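Local coordinates for protein NAD-dependent aldehyde dehydrogenase (Sinorhizobium meliloti, PDB 3U4J) that probably oxidises aldehydes to carboxylic acids with NAD or NADP as electron acceptor, and binds a calcium ion, at residues R89-V94 and D129-A134; V157-V162 and E487-K492. All blocks are in the same frame, centred on the assembly; numbering follows the deposited sequence.

Interaction 1 packs two antiparallel helices in the body of the subunit, whereas interaction 2 pairs two strands where the chain leaves that body to meet its neighbours. Their centres lie 21 Å apart and their nearest atoms about 9 Å, so the two do not touch. Along the chain they follow in series, interaction 1 closing before strand 153-168 begins. Helix 174-187 bridges the gap: Trp-184 on it touches both Leu-130 and Tyr-488. Both contacts lie away from the calcium site at Leu-17 and Glu-50. They also border different subunits of the tetramer, the second at interaction 1 and the third and fourth at interaction 2.

Interaction 1: residues R89-V94 and D129-A134; sequences RLMFKV and DLWSYA
Val-94 rests on one face of the Trp-131 indole, and this pair forms the tightly packed half of the contact. Its CG1 stands 3.7 Å from the centroid of the six-membered ring of Trp-131 and 10° off the ring normal, a CH-pi contact made over the benzo part of the indole. That methyl lies anti to the backbone N, while CG2 of Val-94 reaches the rim at Trp-131 CZ3, 4.0 Å away. Met-91, present as selenomethionine, extends this packing: its CB is 4.3 Å from Trp-131 CE3, and a bend at chi3 (64°) brings its CE to 3.8 Å from Ala-134 CB. Pro-183 of helix 174-187 and Leu-207 of helix 202-214 close over this buried cluster.

Helices 84-100 and 117-138 run antiparallel, their axes 8.4 Å apart at 168° over these segments, as part of the helical framework of what is probably the Rossmann-type cofactor-binding domain, as in other aldehyde dehydrogenases. An alanine in place of Trp-131 would probably open a gap between the helices, leaving the Val-94 methyl without its aromatic support.

On the partly exposed side fewer side-chain atoms touch, chiefly one end of the Phe-92 ring against a backbone oxygen. Phe-92 turns its CE1 to 3.4 Å from the carbonyl O of Ser-132, an oblique approach, with Ser-132 CB 4.0 Å from the same CE1. The Ser-132 hydroxyl is spent within its own helix, OG bonding to Ala-128 O. This side also borders the second subunit: the Phe-92 ring meets Phe-92 of that subunit, and Arg-89 and Asp-129 form salt bridges with, respectively, Asp-129 and Arg-89 of that subunit.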
loop_
_atom_site.group_PDB
_atom_site.type_symbol
_atom_site.label_atom_id
_atom_site.label_comp_id
_atom_site.label_asym_id
_atom_site.label_seq_id
_atom_site.Cartn_x
_atom_site.Cartn_y
_atom_site.Cartn_z
ATOM N N ARG A 89 -14.486 13.339 12.136
ATOM C CA ARG A 89 -14.874 14.613 12.759
ATOM C C ARG A 89 -15.223 14.441 14.244
ATOM O O ARG A 89 -14.820 15.252 15.070
ATOM C CB ARG A 89 -16.032 15.276 12.008
ATOM C CG ARG A 89 -15.618 15.742 10.591
ATOM C CD ARG A 89 -16.753 16.358 9.725
ATOM N NE ARG A 89 -16.286 16.414 8.326
ATOM C CZ ARG A 89 -16.861 15.820 7.278
ATOM N NH1 ARG A 89 -18.000 15.132 7.407
ATOM N NH2 ARG A 89 -16.289 15.933 6.070
ATOM N N LEU A 90 -15.963 13.387 14.577
ATOM C CA LEU A 90 -16.323 13.145 15.965
ATOM C C LEU A 90 -15.097 12.794 16.807
ATOM O O LEU A 90 -14.976 13.237 17.945
ATOM C CB LEU A 90 -17.401 12.057 16.035
ATOM C CG LEU A 90 -18.725 12.565 15.399
ATOM C CD1 LEU A 90 -19.703 11.425 15.060
ATOM C CD2 LEU A 90 -19.380 13.637 16.312
HETATM N N MSE A 91 -14.202 11.994 16.250
HETATM C CA MSE A 91 -12.953 11.631 16.940
HETATM C C MSE A 91 -12.025 12.824 17.121
HETATM O O MSE A 91 -11.310 12.901 18.125
HETATM C CB MSE A 91 -12.223 10.529 16.156
HETATM C CG MSE A 91 -13.028 9.242 16.085
HETATM SE SE MSE A 91 -12.349 7.993 14.764
HETATM C CE MSE A 91 -10.586 7.625 15.565
ATOM N N PHE A 92 -12.000 13.751 16.160
ATOM C CA PHE A 92 -11.185 14.989 16.355
ATOM C C PHE A 92 -11.734 15.825 17.513
ATOM O O PHE A 92 -10.967 16.452 18.283
ATOM C CB PHE A 92 -11.132 15.841 15.076
ATOM C CG PHE A 92 -10.077 15.396 14.100
ATOM C CD1 PHE A 92 -8.713 15.408 14.459
ATOM C CD2 PHE A 92 -10.430 14.967 12.830
ATOM C CE1 PHE A 92 -7.729 14.990 13.550
ATOM C CE2 PHE A 92 -9.458 14.530 11.920
ATOM C CZ PHE A 92 -8.109 14.551 12.269
ATOM N N LYS A 93 -13.067 15.841 17.642
ATOM C CA LYS A 93 -13.706 16.538 18.766
ATOM C C LYS A 93 -13.282 15.952 20.103
ATOM O O LYS A 93 -13.068 16.695 21.053
ATOM C CB LYS A 93 -15.239 16.555 18.647
ATOM C CG LYS A 93 -15.760 17.465 17.529
ATOM C CD LYS A 93 -17.263 17.347 17.423
ATOM C CE LYS A 93 -17.779 18.089 16.237
ATOM N NZ LYS A 93 -19.162 18.573 16.514
ATOM N N VAL A 94 -13.179 14.623 20.182
ATOM C CA VAL A 94 -12.615 13.973 21.379
ATOM C C VAL A 94 -11.164 14.417 21.625
ATOM O O VAL A 94 -10.802 14.762 22.746
ATOM C CB VAL A 94 -12.658 12.430 21.282
ATOM C CG1 VAL A 94 -12.052 11.772 22.539
ATOM C CG2 VAL A 94 -14.095 11.936 21.042
ATOM N N ASP A 129 -2.823 13.294 20.807
ATOM C CA ASP A 129 -2.167 13.082 19.500
ATOM C C ASP A 129 -2.525 11.714 18.906
ATOM O O ASP A 129 -2.689 11.583 17.683
ATOM C CB ASP A 129 -0.633 13.236 19.598
ATOM C CG ASP A 129 0.034 13.339 18.230
ATOM O OD1 ASP A 129 -0.357 14.198 17.404
ATOM O OD2 ASP A 129 0.962 12.567 17.977
ATOM N N LEU A 130 -2.655 10.691 19.763
ATOM C CA LEU A 130 -3.109 9.388 19.296
ATOM C C LEU A 130 -4.489 9.469 18.684
ATOM O O LEU A 130 -4.718 8.907 17.609
ATOM C CB LEU A 130 -3.114 8.359 20.414
ATOM C CG LEU A 130 -1.743 7.846 20.893
ATOM C CD1 LEU A 130 -1.946 7.165 22.266
ATOM C CD2 LEU A 130 -1.117 6.878 19.902
ATOM N N TRP A 131 -5.387 10.163 19.373
ATOM C CA TRP A 131 -6.759 10.309 18.894
ATOM C C TRP A 131 -6.709 11.100 17.582
ATOM O O TRP A 131 -7.401 10.741 16.643
ATOM C CB TRP A 131 -7.662 11.008 19.943
ATOM C CG TRP A 131 -8.248 10.042 20.935
ATOM C CD1 TRP A 131 -7.625 9.537 22.071
ATOM C CD2 TRP A 131 -9.538 9.428 20.879
ATOM N NE1 TRP A 131 -8.465 8.644 22.715
ATOM C CE2 TRP A 131 -9.649 8.575 22.012
ATOM C CE3 TRP A 131 -10.627 9.514 19.978
ATOM C CZ2 TRP A 131 -10.795 7.820 22.267
ATOM C CZ3 TRP A 131 -11.774 8.757 20.238
ATOM C CH2 TRP A 131 -11.846 7.912 21.368
ATOM N N SER A 132 -5.871 12.144 17.494
ATOM C CA SER A 132 -5.808 12.928 16.249
ATOM C C SER A 132 -5.257 12.139 15.081
ATOM O O SER A 132 -5.783 12.225 13.984
ATOM C CB SER A 132 -4.972 14.206 16.394
ATOM O OG SER A 132 -5.489 14.986 17.450
ATOM N N TYR A 133 -4.170 11.416 15.309
ATOM C CA TYR A 133 -3.593 10.565 14.269
ATOM C C TYR A 133 -4.630 9.572 13.730
ATOM O O TYR A 133 -4.772 9.389 12.508
ATOM C CB TYR A 133 -2.355 9.791 14.783
ATOM C CG TYR A 133 -1.893 8.788 13.738
ATOM C CD1 TYR A 133 -0.940 9.124 12.769
ATOM C CD2 TYR A 133 -2.440 7.502 13.697
ATOM C CE1 TYR A 133 -0.562 8.187 11.796
ATOM C CE2 TYR A 133 -2.073 6.577 12.716
ATOM C CZ TYR A 133 -1.147 6.930 11.782
ATOM O OH TYR A 133 -0.819 6.002 10.821
ATOM N N ALA A 134 -5.331 8.899 14.647
ATOM C CA ALA A 134 -6.302 7.849 14.261
ATOM C C ALA A 134 -7.479 8.456 13.529
ATOM O O ALA A 134 -7.961 7.911 12.531
ATOM C CB ALA A 134 -6.781 7.097 15.524
#

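Interaction 2: residues V157-V162 and E487-K492; sequences VLREPV and EYSQFK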
loop_
_atom_site.group_PDB
_atom_site.type_symbol
_atom_site.label_atom_id
_atom_site.label_comp_id
_atom_site.label_asym_id
_atom_site.label_seq_id
_atom_site.Cartn_x
_atom_site.Cartn_y
_atom_site.Cartn_z
ATOM N N VAL A 157 -11.915 -6.138 -2.865
ATOM C CA VAL A 157 -11.664 -6.472 -1.488
ATOM C C VAL A 157 -12.222 -5.302 -0.692
ATOM O O VAL A 157 -11.733 -4.167 -0.809
ATOM C CB VAL A 157 -10.179 -6.706 -1.210
ATOM C CG1 VAL A 157 -9.980 -7.091 0.249
ATOM C CG2 VAL A 157 -9.640 -7.809 -2.146
ATOM N N LEU A 158 -13.260 -5.584 0.105
ATOM C CA LEU A 158 -13.890 -4.553 0.923
ATOM C C LEU A 158 -13.435 -4.632 2.386
ATOM O O LEU A 158 -13.425 -5.699 2.985
ATOM C CB LEU A 158 -15.430 -4.650 0.820
ATOM C CG LEU A 158 -15.977 -4.493 -0.611
ATOM C CD1 LEU A 158 -17.508 -4.768 -0.663
ATOM C CD2 LEU A 158 -15.645 -3.111 -1.199
ATOM N N ARG A 159 -13.059 -3.486 2.937
ATOM C CA ARG A 159 -12.753 -3.373 4.341
ATOM C C ARG A 159 -14.015 -3.057 5.139
ATOM O O ARG A 159 -14.769 -2.135 4.798
ATOM C CB ARG A 159 -11.687 -2.286 4.573
ATOM C CG ARG A 159 -11.347 -2.066 6.040
ATOM C CD ARG A 159 -10.474 -0.821 6.233
ATOM N NE ARG A 159 -9.148 -0.935 5.630
ATOM C CZ ARG A 159 -8.064 -1.316 6.296
ATOM N NH1 ARG A 159 -8.148 -1.681 7.582
ATOM N NH2 ARG A 159 -6.902 -1.391 5.673
ATOM N N GLU A 160 -14.240 -3.834 6.194
ATOM C CA GLU A 160 -15.424 -3.711 7.044
ATOM C C GLU A 160 -14.965 -3.820 8.496
ATOM O O GLU A 160 -13.856 -4.311 8.767
ATOM C CB GLU A 160 -16.458 -4.805 6.704
ATOM C CG GLU A 160 -16.924 -4.803 5.236
ATOM C CD GLU A 160 -18.046 -5.823 4.952
ATOM O OE1 GLU A 160 -18.250 -6.774 5.749
ATOM O OE2 GLU A 160 -18.711 -5.674 3.911
ATOM N N PRO A 161 -15.776 -3.322 9.438
ATOM C CA PRO A 161 -15.347 -3.428 10.828
ATOM C C PRO A 161 -15.507 -4.852 11.362
ATOM O O PRO A 161 -16.388 -5.581 10.879
ATOM C CB PRO A 161 -16.289 -2.477 11.569
ATOM C CG PRO A 161 -17.351 -2.090 10.626
ATOM C CD PRO A 161 -16.968 -2.459 9.253
ATOM N N VAL A 162 -14.674 -5.239 12.332
ATOM C CA VAL A 162 -14.831 -6.542 12.999
ATOM C C VAL A 162 -16.174 -6.620 13.788
ATOM O O VAL A 162 -16.778 -7.676 13.850
ATOM C CB VAL A 162 -13.563 -6.950 13.864
ATOM C CG1 VAL A 162 -13.373 -6.053 15.036
ATOM C CG2 VAL A 162 -13.674 -8.387 14.426
ATOM N N GLU A 487 -6.180 -4.673 12.497
ATOM C CA GLU A 487 -6.562 -5.459 13.681
ATOM C C GLU A 487 -8.060 -5.445 13.986
ATOM O O GLU A 487 -8.587 -6.439 14.508
ATOM C CB GLU A 487 -5.840 -4.973 14.940
ATOM C CG GLU A 487 -4.401 -5.385 15.027
ATOM C CD GLU A 487 -4.186 -6.900 14.938
ATOM O OE1 GLU A 487 -4.770 -7.630 15.762
ATOM O OE2 GLU A 487 -3.420 -7.331 14.048
ATOM N N TYR A 488 -8.729 -4.327 13.685
ATOM C CA TYR A 488 -10.175 -4.156 13.961
ATOM C C TYR A 488 -11.034 -4.133 12.715
ATOM O O TYR A 488 -12.168 -3.680 12.759
ATOM C CB TYR A 488 -10.430 -2.905 14.831
ATOM C CG TYR A 488 -9.541 -2.908 16.063
ATOM C CD1 TYR A 488 -9.787 -3.792 17.125
ATOM C CD2 TYR A 488 -8.415 -2.081 16.144
ATOM C CE1 TYR A 488 -8.947 -3.832 18.240
ATOM C CE2 TYR A 488 -7.597 -2.105 17.257
ATOM C CZ TYR A 488 -7.861 -2.985 18.299
ATOM O OH TYR A 488 -7.033 -3.028 19.405
ATOM N N SER A 489 -10.487 -4.642 11.618
ATOM C CA SER A 489 -11.196 -4.752 10.346
ATOM C C SER A 489 -11.338 -6.210 9.946
ATOM O O SER A 489 -10.539 -7.052 10.371
ATOM C CB SER A 489 -10.448 -3.982 9.225
ATOM O OG SER A 489 -10.576 -2.579 9.413
ATOM N N GLN A 490 -12.379 -6.509 9.165
ATOM C CA GLN A 490 -12.466 -7.755 8.412
ATOM C C GLN A 490 -12.304 -7.380 6.947
ATOM O O GLN A 490 -12.710 -6.290 6.518
ATOM C CB GLN A 490 -13.850 -8.414 8.592
ATOM C CG GLN A 490 -14.117 -9.021 9.961
ATOM C CD GLN A 490 -13.559 -10.438 10.148
ATOM O OE1 GLN A 490 -13.840 -11.090 11.167
ATOM N NE2 GLN A 490 -12.757 -10.912 9.193
ATOM N N PHE A 491 -11.720 -8.269 6.169
ATOM C CA PHE A 491 -11.619 -8.070 4.730
ATOM C C PHE A 491 -12.498 -9.066 3.976
ATOM O O PHE A 491 -12.429 -10.274 4.216
ATOM C CB PHE A 491 -10.155 -8.139 4.280
ATOM C CG PHE A 491 -9.305 -7.053 4.915
ATOM C CD1 PHE A 491 -9.318 -5.763 4.393
ATOM C CD2 PHE A 491 -8.567 -7.314 6.059
ATOM C CE1 PHE A 491 -8.556 -4.735 4.979
ATOM C CE2 PHE A 491 -7.798 -6.301 6.674
ATOM C CZ PHE A 491 -7.811 -5.003 6.131
ATOM N N LYS A 492 -13.310 -8.534 3.071
ATOM C CA LYS A 492 -14.253 -9.319 2.297
ATOM C C LYS A 492 -13.788 -9.349 0.852
ATOM O O LYS A 492 -13.737 -8.309 0.183
ATOM C CB LYS A 492 -15.663 -8.714 2.428
ATOM C CG LYS A 492 -16.701 -9.301 1.480
ATOM C CD LYS A 492 -18.033 -8.554 1.602
ATOM C CE LYS A 492 -18.738 -8.877 2.888
ATOM N NZ LYS A 492 -19.824 -7.892 3.133
#
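Arg-159 and Phe-491 lie side by side, with one face of the guanidinium covered by the rim of the ring: Phe-491 CE1 stands 3.7 Å above the guanidinium plane of Arg-159, over its centre. The two planes are 77° apart, and Arg-159 NH2 sits at the edge of the Phe-491 ring, in its plane. At the guanidinium's own edge, NH1 of Arg-159 donates to Ser-489 OG (3.2 Å), which is also hydrogen-bonded to Phe-485 O, and the same NH1 forms a salt bridge with Asp-486.

On the opposite face of the sheet, Lys-492 NZ meets Glu-160 OE2 on its syn side at 2.6 Å, a salt bridge; Glu-160 OE1 is held by Tyr-471 of the third subunit. Between the two faces runs an antiparallel ladder in which Leu-158 pairs with Lys-492 and Glu-160 with Gln-490 through two backbone hydrogen bonds each. Val-162 N to Tyr-488 O (3.0 Å) extends it.

The ladder belongs to the extended sheet through which aldehyde dehydrogenase subunits associate. Strand 153-168 lies between strands 143-146 and 489-497 here, while Tyr-488 packs against helix 174-187 and strand 243-247.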